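Local coordinates for protein ESSC (PDB 5FWH) that forms the N-terminal forkhead-associated region of EssC, an FtsK/SpoIIIE-type ATPase component of the bacterial type VII secretion apparatus, and probably serves its assembly or interactions, at residues K22-G27 / I46-K51; L69-S74 / I86-E91; Y96-G101 / V184-T189. All blocks are in the same frame, centred on the assembly; numbering follows the deposited sequence.

Interaction 1: K22-G27 / I46-K51; sequences KVIVIG and IQIEKK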
# COMPACT_ATOMS: atom_id res chain seq x y z
N LYS A 22 7.81 -14.04 13.74
CA LYS A 22 6.62 -14.87 14.13
C LYS A 22 5.56 -14.17 15.04
O LYS A 22 4.34 -14.42 14.90
CB LYS A 22 7.09 -16.19 14.79
CG LYS A 22 8.03 -17.05 13.91
CD LYS A 22 8.59 -18.29 14.61
CE LYS A 22 7.81 -19.55 14.27
NZ LYS A 22 6.39 -19.46 14.71
N VAL A 23 6.03 -13.32 15.97
CA VAL A 23 5.18 -12.42 16.75
C VAL A 23 5.79 -11.01 16.78
O VAL A 23 6.85 -10.80 17.40
CB VAL A 23 4.96 -12.94 18.19
CG1 VAL A 23 6.24 -13.54 18.77
CG2 VAL A 23 4.36 -11.85 19.10
N ILE A 24 5.14 -10.05 16.12
CA ILE A 24 5.69 -8.71 15.97
C ILE A 24 4.85 -7.75 16.73
O ILE A 24 3.72 -8.03 17.04
CB ILE A 24 5.88 -8.25 14.51
CG1 ILE A 24 4.57 -7.88 13.82
CG2 ILE A 24 6.64 -9.30 13.69
CD1 ILE A 24 4.57 -6.46 13.31
N VAL A 25 5.43 -6.60 17.01
CA VAL A 25 4.81 -5.62 17.88
C VAL A 25 4.98 -4.22 17.26
O VAL A 25 6.09 -3.82 16.74
CB VAL A 25 5.31 -5.68 19.34
CG1 VAL A 25 6.82 -5.62 19.41
CG2 VAL A 25 4.67 -4.55 20.19
N ILE A 26 3.85 -3.53 17.31
CA ILE A 26 3.73 -2.18 16.88
C ILE A 26 3.53 -1.46 18.14
O ILE A 26 2.55 -1.72 18.87
CB ILE A 26 2.44 -1.94 16.02
CG1 ILE A 26 2.42 -2.90 14.83
CG2 ILE A 26 2.28 -0.45 15.61
CD1 ILE A 26 1.05 -3.02 14.19
N GLY A 27 4.40 -0.48 18.33
CA GLY A 27 4.45 0.34 19.50
C GLY A 27 5.19 1.62 19.22
O GLY A 27 5.34 2.00 18.06
N ILE A 46 0.42 -3.14 20.08
CA ILE A 46 -0.30 -4.03 19.23
C ILE A 46 0.58 -5.12 18.88
O ILE A 46 1.73 -4.90 18.45
CB ILE A 46 -0.84 -3.32 17.98
CG1 ILE A 46 -1.71 -2.09 18.35
CG2 ILE A 46 -1.67 -4.28 17.12
CD1 ILE A 46 -2.85 -2.41 19.32
N GLN A 47 0.08 -6.33 19.12
CA GLN A 47 0.79 -7.55 18.77
C GLN A 47 0.11 -8.19 17.60
O GLN A 47 -1.11 -8.36 17.61
CB GLN A 47 0.80 -8.56 19.95
CG GLN A 47 1.34 -8.10 21.32
CD GLN A 47 0.36 -7.29 22.17
OE1 GLN A 47 -0.76 -7.73 22.53
NE2 GLN A 47 0.80 -6.12 22.53
N ILE A 48 0.90 -8.56 16.62
CA ILE A 48 0.47 -9.32 15.47
C ILE A 48 1.26 -10.62 15.48
O ILE A 48 2.47 -10.58 15.53
CB ILE A 48 0.77 -8.57 14.14
CG1 ILE A 48 0.37 -7.11 14.22
CG2 ILE A 48 0.06 -9.22 12.98
CD1 ILE A 48 -1.13 -6.85 14.32
N GLU A 49 0.58 -11.76 15.47
CA GLU A 49 1.25 -13.04 15.38
C GLU A 49 0.65 -13.92 14.28
O GLU A 49 -0.54 -13.89 14.02
CB GLU A 49 1.25 -13.76 16.74
CG GLU A 49 -0.07 -14.38 17.17
CD GLU A 49 0.01 -15.30 18.40
OE1 GLU A 49 0.39 -14.83 19.50
OE2 GLU A 49 -0.34 -16.50 18.28
N LYS A 50 1.51 -14.72 13.64
CA LYS A 50 1.09 -15.62 12.57
C LYS A 50 0.55 -16.92 13.17
O LYS A 50 0.98 -17.32 14.26
CB LYS A 50 2.25 -15.90 11.62
CG LYS A 50 1.95 -15.54 10.17
CD LYS A 50 3.19 -15.64 9.27
CE LYS A 50 3.76 -17.07 9.24
NZ LYS A 50 4.74 -17.31 8.13
N LYS A 51 -0.39 -17.56 12.48
CA LYS A 51 -1.05 -18.76 13.02
C LYS A 51 -0.54 -20.12 12.46
O LYS A 51 -0.44 -21.10 13.21
CB LYS A 51 -2.59 -18.62 12.90
CG LYS A 51 -3.32 -19.46 11.85
CD LYS A 51 -3.78 -20.82 12.38
CE LYS A 51 -4.56 -21.59 11.33
NZ LYS A 51 -4.64 -23.05 11.64
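The carbonyl oxygen Ile46 O is gripped twice from the opposite strand: the amide of Ile26 reaches it with Ile26 N 2.8 Å from Ile46 O in a nearly straight bond (173° at the hydrogen), and Val25 adds a CA-H...O contact, Val25 CA lying 3.2 Å from Ile46 O. Ile46 N returns the bond to Ile26 O, which closes the two-way bonding of this pair. Ile24 and Ile48 form the same kind of pair, with Ile24 N 2.8 Å from Ile48 O and Ile48 N bonding back to Ile24 O. A fifth bond, from Lys50 N to Lys22 O, ends the pairing at the Lys22 end.

On one face of the sheet the isoleucines pack flank to flank. Ile24 and Ile48 point the same way and meet through Ile24 CG1 and Ile48 CB at 3.9 Å; Ile24 CG1 takes the crowded place between backbone N and carbonyl carbon (chi1 74°). Ile26 and Ile46 also lie side by side, and Ile26 crosses obliquely to Ile48, two residues beyond Ile46, setting Ile26 CD1 4.1 Å from Ile48 CG1. The reverse face carries Val23 beside Glu49 and Val25 opposite Gln47. Gln47 turns back at chi2 (80°), and its OE1 accepts from the amide of Gly63.

Ile26 also packs on Met84 and Ile86 of strand 84-88, in another sheet, while strands 34-35 and 57-60 flank the pair. An antiparallel pair with one greasy face turned to a second sheet is consistent with the beta-sandwich of forkhead-associated domains.

Interaction 2: L69-S74 / I86-E91; sequences LKPRCS and IAWSGE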
# COMPACT_ATOMS: atom_id res chain seq x y z
N LEU A 69 -6.81 -11.24 11.07
CA LEU A 69 -6.79 -10.72 9.77
C LEU A 69 -6.56 -11.85 8.79
O LEU A 69 -5.60 -12.64 8.91
CB LEU A 69 -5.68 -9.65 9.61
CG LEU A 69 -5.83 -8.39 10.45
CD1 LEU A 69 -4.53 -7.65 10.48
CD2 LEU A 69 -6.98 -7.52 9.90
N LYS A 70 -7.42 -11.91 7.80
CA LYS A 70 -7.25 -12.79 6.67
C LYS A 70 -6.57 -11.99 5.59
O LYS A 70 -6.45 -10.76 5.68
CB LYS A 70 -8.61 -13.31 6.17
CG LYS A 70 -9.40 -14.02 7.25
CD LYS A 70 -10.53 -14.91 6.72
CE LYS A 70 -11.33 -14.28 5.57
NZ LYS A 70 -11.99 -12.99 5.91
N PRO A 71 -6.06 -12.69 4.59
CA PRO A 71 -5.50 -11.99 3.47
C PRO A 71 -6.43 -10.91 2.89
O PRO A 71 -7.66 -11.13 2.79
CB PRO A 71 -5.27 -13.12 2.46
CG PRO A 71 -4.92 -14.28 3.35
CD PRO A 71 -5.92 -14.15 4.44
N ARG A 72 -5.83 -9.76 2.57
CA ARG A 72 -6.50 -8.61 1.99
C ARG A 72 -7.63 -8.03 2.86
O ARG A 72 -8.60 -7.50 2.36
CB ARG A 72 -7.00 -8.95 0.61
CG ARG A 72 -5.90 -9.31 -0.39
CD ARG A 72 -6.24 -8.80 -1.80
NE ARG A 72 -7.62 -9.12 -2.17
CZ ARG A 72 -8.08 -10.35 -2.47
NH1 ARG A 72 -7.28 -11.41 -2.43
NH2 ARG A 72 -9.37 -10.54 -2.79
N CYS A 73 -7.49 -8.17 4.17
CA CYS A 73 -8.43 -7.64 5.13
C CYS A 73 -7.68 -6.67 6.07
O CYS A 73 -6.47 -6.66 6.12
CB CYS A 73 -9.08 -8.77 5.94
SG CYS A 73 -10.11 -9.84 4.88
N SER A 74 -8.41 -5.85 6.78
CA SER A 74 -7.81 -4.81 7.61
C SER A 74 -8.58 -4.74 8.86
O SER A 74 -9.69 -5.33 8.92
CB SER A 74 -7.86 -3.43 6.95
OG SER A 74 -9.23 -3.00 6.86
N ILE A 86 -4.62 -1.38 10.44
CA ILE A 86 -3.65 -2.40 9.98
C ILE A 86 -4.32 -3.25 8.94
O ILE A 86 -5.50 -3.66 9.11
CB ILE A 86 -3.19 -3.37 11.07
CG1 ILE A 86 -2.85 -2.66 12.37
CG2 ILE A 86 -2.02 -4.22 10.54
CD1 ILE A 86 -2.00 -1.43 12.22
N ALA A 87 -3.59 -3.52 7.86
CA ALA A 87 -4.15 -4.28 6.80
C ALA A 87 -3.07 -5.29 6.44
O ALA A 87 -1.86 -5.04 6.66
CB ALA A 87 -4.43 -3.37 5.66
N TRP A 88 -3.51 -6.44 5.94
CA TRP A 88 -2.62 -7.48 5.58
C TRP A 88 -2.90 -7.87 4.16
O TRP A 88 -4.05 -8.02 3.77
CB TRP A 88 -2.78 -8.63 6.55
CG TRP A 88 -1.82 -9.75 6.36
CD1 TRP A 88 -0.50 -9.64 6.17
CD2 TRP A 88 -2.12 -11.15 6.36
NE1 TRP A 88 0.06 -10.88 6.05
CE2 TRP A 88 -0.91 -11.83 6.19
CE3 TRP A 88 -3.29 -11.89 6.49
CZ2 TRP A 88 -0.82 -13.24 6.14
CZ3 TRP A 88 -3.22 -13.27 6.48
CH2 TRP A 88 -2.00 -13.94 6.28
N SER A 89 -1.82 -8.04 3.40
CA SER A 89 -1.83 -8.48 2.01
C SER A 89 -2.09 -9.96 1.80
O SER A 89 -2.42 -10.39 0.69
CB SER A 89 -0.39 -8.27 1.40
OG SER A 89 0.54 -9.29 1.89
N GLY A 90 -1.83 -10.76 2.81
CA GLY A 90 -1.85 -12.19 2.63
C GLY A 90 -0.47 -12.63 2.19
O GLY A 90 0.43 -11.82 1.96
N GLU A 91 -0.32 -13.95 2.08
CA GLU A 91 1.00 -14.51 1.98
C GLU A 91 1.64 -14.32 0.57
O GLU A 91 2.84 -14.52 0.46
CB GLU A 91 1.02 -15.98 2.48
CG GLU A 91 0.93 -16.05 4.02
CD GLU A 91 0.38 -17.37 4.58
OE1 GLU A 91 0.65 -18.44 3.97
OE2 GLU A 91 -0.32 -17.34 5.64
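The indole of Trp88 is the centre of the contact. Its six-membered ring meets the start of the turn: Trp88 CE3 comes edge-on to Lys70 C at 3.4 Å, and the pyrrolidine of Pro71 lies alongside, with Pro71 CD 3.5 Å from Trp88 CZ3. Gly90 N sits over one face of the indole, above its five-membered ring near CG and CD2. Beyond it, Pro71 CB rests 3.5 Å from Gly90 CA, so close that a beta carbon on Gly90 would collide with it.

One good backbone bond helps hold this placement: Trp88 N donates to Cys73 O at 3.0 Å, almost along the carbonyl axis. Trp88 O takes two weak, bent bonds, from Arg72 N at 2.8 Å and, longer, from Cys73 N. Residues Lys70 to Cys73 make a type II turn, which brings Pro71 up to the tryptophan. Farther on, Ser74 CB touches Ala87 CB at 3.7 Å.

Outside, Trp88 NE1 bonds Ser2 OG, Leu57 and Leu17 touch the indole, and Arg72 NE makes a salt bridge with Glu182. With its N-H satisfied, the buried indole can pack as an apolar plate, so the turn is held mainly by carbon contacts and a few backbone bonds.

Interaction 3: Y96-G101 / V184-T189; sequences YVYYVG and VVSSLT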
# COMPACT_ATOMS: atom_id res chain seq x y z
N TYR A 96 3.38 -6.85 -12.07
CA TYR A 96 3.09 -6.64 -13.45
C TYR A 96 3.94 -5.48 -13.86
O TYR A 96 4.05 -4.55 -13.10
CB TYR A 96 1.65 -6.18 -13.58
CG TYR A 96 0.65 -7.16 -13.16
CD1 TYR A 96 0.28 -7.27 -11.86
CD2 TYR A 96 0.08 -8.02 -14.11
CE1 TYR A 96 -0.62 -8.20 -11.47
CE2 TYR A 96 -0.84 -8.95 -13.74
CZ TYR A 96 -1.18 -9.04 -12.42
OH TYR A 96 -2.09 -9.96 -12.04
N VAL A 97 4.43 -5.46 -15.08
CA VAL A 97 5.17 -4.30 -15.55
C VAL A 97 4.56 -3.91 -16.85
O VAL A 97 4.37 -4.73 -17.69
CB VAL A 97 6.69 -4.53 -15.70
CG1 VAL A 97 7.39 -3.25 -16.17
CG2 VAL A 97 7.25 -4.97 -14.37
N TYR A 98 4.20 -2.65 -16.96
CA TYR A 98 3.61 -2.11 -18.16
C TYR A 98 4.52 -1.12 -18.83
O TYR A 98 5.15 -0.27 -18.15
CB TYR A 98 2.28 -1.40 -17.84
CG TYR A 98 1.31 -2.35 -17.13
CD1 TYR A 98 0.66 -3.41 -17.83
CD2 TYR A 98 1.11 -2.26 -15.77
CE1 TYR A 98 -0.20 -4.28 -17.17
CE2 TYR A 98 0.23 -3.11 -15.12
CZ TYR A 98 -0.39 -4.14 -15.83
OH TYR A 98 -1.23 -4.94 -15.10
N TYR A 99 4.50 -1.18 -20.15
CA TYR A 99 5.18 -0.22 -21.01
C TYR A 99 4.21 0.92 -21.31
O TYR A 99 3.13 0.69 -21.84
CB TYR A 99 5.71 -0.91 -22.29
CG TYR A 99 6.28 0.07 -23.25
CD1 TYR A 99 7.49 0.65 -22.97
CD2 TYR A 99 5.60 0.46 -24.38
CE1 TYR A 99 8.04 1.62 -23.80
CE2 TYR A 99 6.14 1.42 -25.25
CZ TYR A 99 7.37 1.98 -24.95
OH TYR A 99 7.94 2.92 -25.76
N VAL A 100 4.58 2.15 -20.93
CA VAL A 100 3.71 3.30 -21.06
C VAL A 100 4.43 4.46 -21.75
O VAL A 100 4.00 5.60 -21.64
CB VAL A 100 3.15 3.75 -19.69
CG1 VAL A 100 2.24 2.68 -19.08
CG2 VAL A 100 4.27 4.11 -18.71
N GLY A 101 5.49 4.16 -22.49
CA GLY A 101 6.20 5.12 -23.32
C GLY A 101 5.38 5.81 -24.41
O GLY A 101 5.75 6.89 -24.88
N VAL A 184 -4.20 -7.77 -11.42
CA VAL A 184 -4.48 -6.43 -11.83
C VAL A 184 -5.15 -6.51 -13.19
O VAL A 184 -4.74 -7.28 -14.02
CB VAL A 184 -3.16 -5.67 -11.97
CG1 VAL A 184 -3.39 -4.31 -12.56
CG2 VAL A 184 -2.54 -5.55 -10.59
N VAL A 185 -6.15 -5.68 -13.39
CA VAL A 185 -6.85 -5.58 -14.65
C VAL A 185 -6.45 -4.29 -15.30
O VAL A 185 -6.60 -3.21 -14.69
CB VAL A 185 -8.35 -5.60 -14.43
CG1 VAL A 185 -9.10 -5.57 -15.78
CG2 VAL A 185 -8.72 -6.85 -13.62
N SER A 186 -5.89 -4.43 -16.50
CA SER A 186 -5.30 -3.31 -17.21
C SER A 186 -5.51 -3.37 -18.70
O SER A 186 -5.37 -4.39 -19.31
CB SER A 186 -3.77 -3.22 -16.93
OG SER A 186 -3.31 -1.90 -17.29
N SER A 187 -5.75 -2.22 -19.29
CA SER A 187 -5.70 -2.10 -20.75
C SER A 187 -4.31 -1.70 -21.24
O SER A 187 -4.17 -1.41 -22.39
CB SER A 187 -6.72 -1.08 -21.20
OG SER A 187 -6.39 0.17 -20.67
N LEU A 188 -3.30 -1.66 -20.38
CA LEU A 188 -1.95 -1.22 -20.78
C LEU A 188 -1.17 -2.36 -21.41
O LEU A 188 -1.52 -3.50 -21.23
CB LEU A 188 -1.17 -0.67 -19.59
CG LEU A 188 -1.74 0.63 -18.98
CD1 LEU A 188 -1.19 0.88 -17.60
CD2 LEU A 188 -1.47 1.83 -19.86
N THR A 189 -0.08 -2.03 -22.10
CA THR A 189 0.88 -3.03 -22.65
C THR A 189 1.77 -3.75 -21.63
O THR A 189 2.77 -3.18 -21.16
CB THR A 189 1.93 -2.38 -23.59
OG1 THR A 189 1.33 -1.44 -24.47
CG2 THR A 189 2.69 -3.47 -24.41
O HOH W 1 -2.84 -6.58 -16.25
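The two segments come together at one end through a single straight backbone bond, Tyr99 N to Thr189 O at 2.8 Å (168° at the hydrogen), and at the other end they diverge, so that tyrosine side chains bridge the gap.

Tyr96 reaches across with its ring face turned to Val184: Val184 CB stands 3.9 Å from the centroid of the Tyr96 ring, 21° off the normal, a CH-pi contact over the face. The two side chains slide past each other in opposite directions, which brings the phenol tip to the valine backbone, where Val184 N donates to Tyr96 OH at 3.1 Å. The same hydroxyl is hydrogen-bonded to Glu183 OE1. An alanine in place of Tyr96 would remove ring and hydroxyl together, and would probably loosen Val184 and leave its amide short of this acceptor.

Tyr98 extends alongside, and its hydroxyl touches CG1 of Val184, while CG2 of the valine lies on Tyr96. Tyr98 OH donates to a water at 2.6 Å, which in turn donates to Val184 O at 3.0 Å. Over one face of the Tyr98 ring, offset toward the rim, sits Ser186 OG. That oxygen is itself fixed, accepting from Leu188 N at 3.1 Å in an ST turn and bonding Asp115 O. Leu188 crosses the tyrosine at about a right angle, with Leu188 CB 3.7 Å from Tyr98 CD1, and its methyls reach Val100, Leu188 CD2 lying 3.9 Å from Val100 CG1.

Strand 94-99 lies between strand 175-180 and the short strand 189-190, while the weakly bonded strand 185-186 pairs with strand 116-117 in another sheet. The 184-189 segment thus passes from the edge of one sheet to the edge of the other, with Val184, Ser186 and Leu188 all touching Ile116.

In the fold
Interactions 1 and 2 belong to one half of the molecule: their centres are about 13 Å apart, and they touch where Ile26 CD1 meets Ile86 CD1 at 4.0 Å, joining their two sheets. Interaction 3 lies away, its centre about 25 Å from that of interaction 2, although strand 94-99 follows strand 84-88 in the chain. Interaction 2 is nearest the chain centre (about 11 Å, against 19 Å for the others). Interaction 1, regular strand pairing, buries its isoleucine face but exposes Val23 and the lysine end; interaction 2 is a turn packed on tryptophan, bonded sparsely; interaction 3 sets buried Tyr96 and Tyr98 against a more exposed 184-189 segment, through hydroxyls and a water.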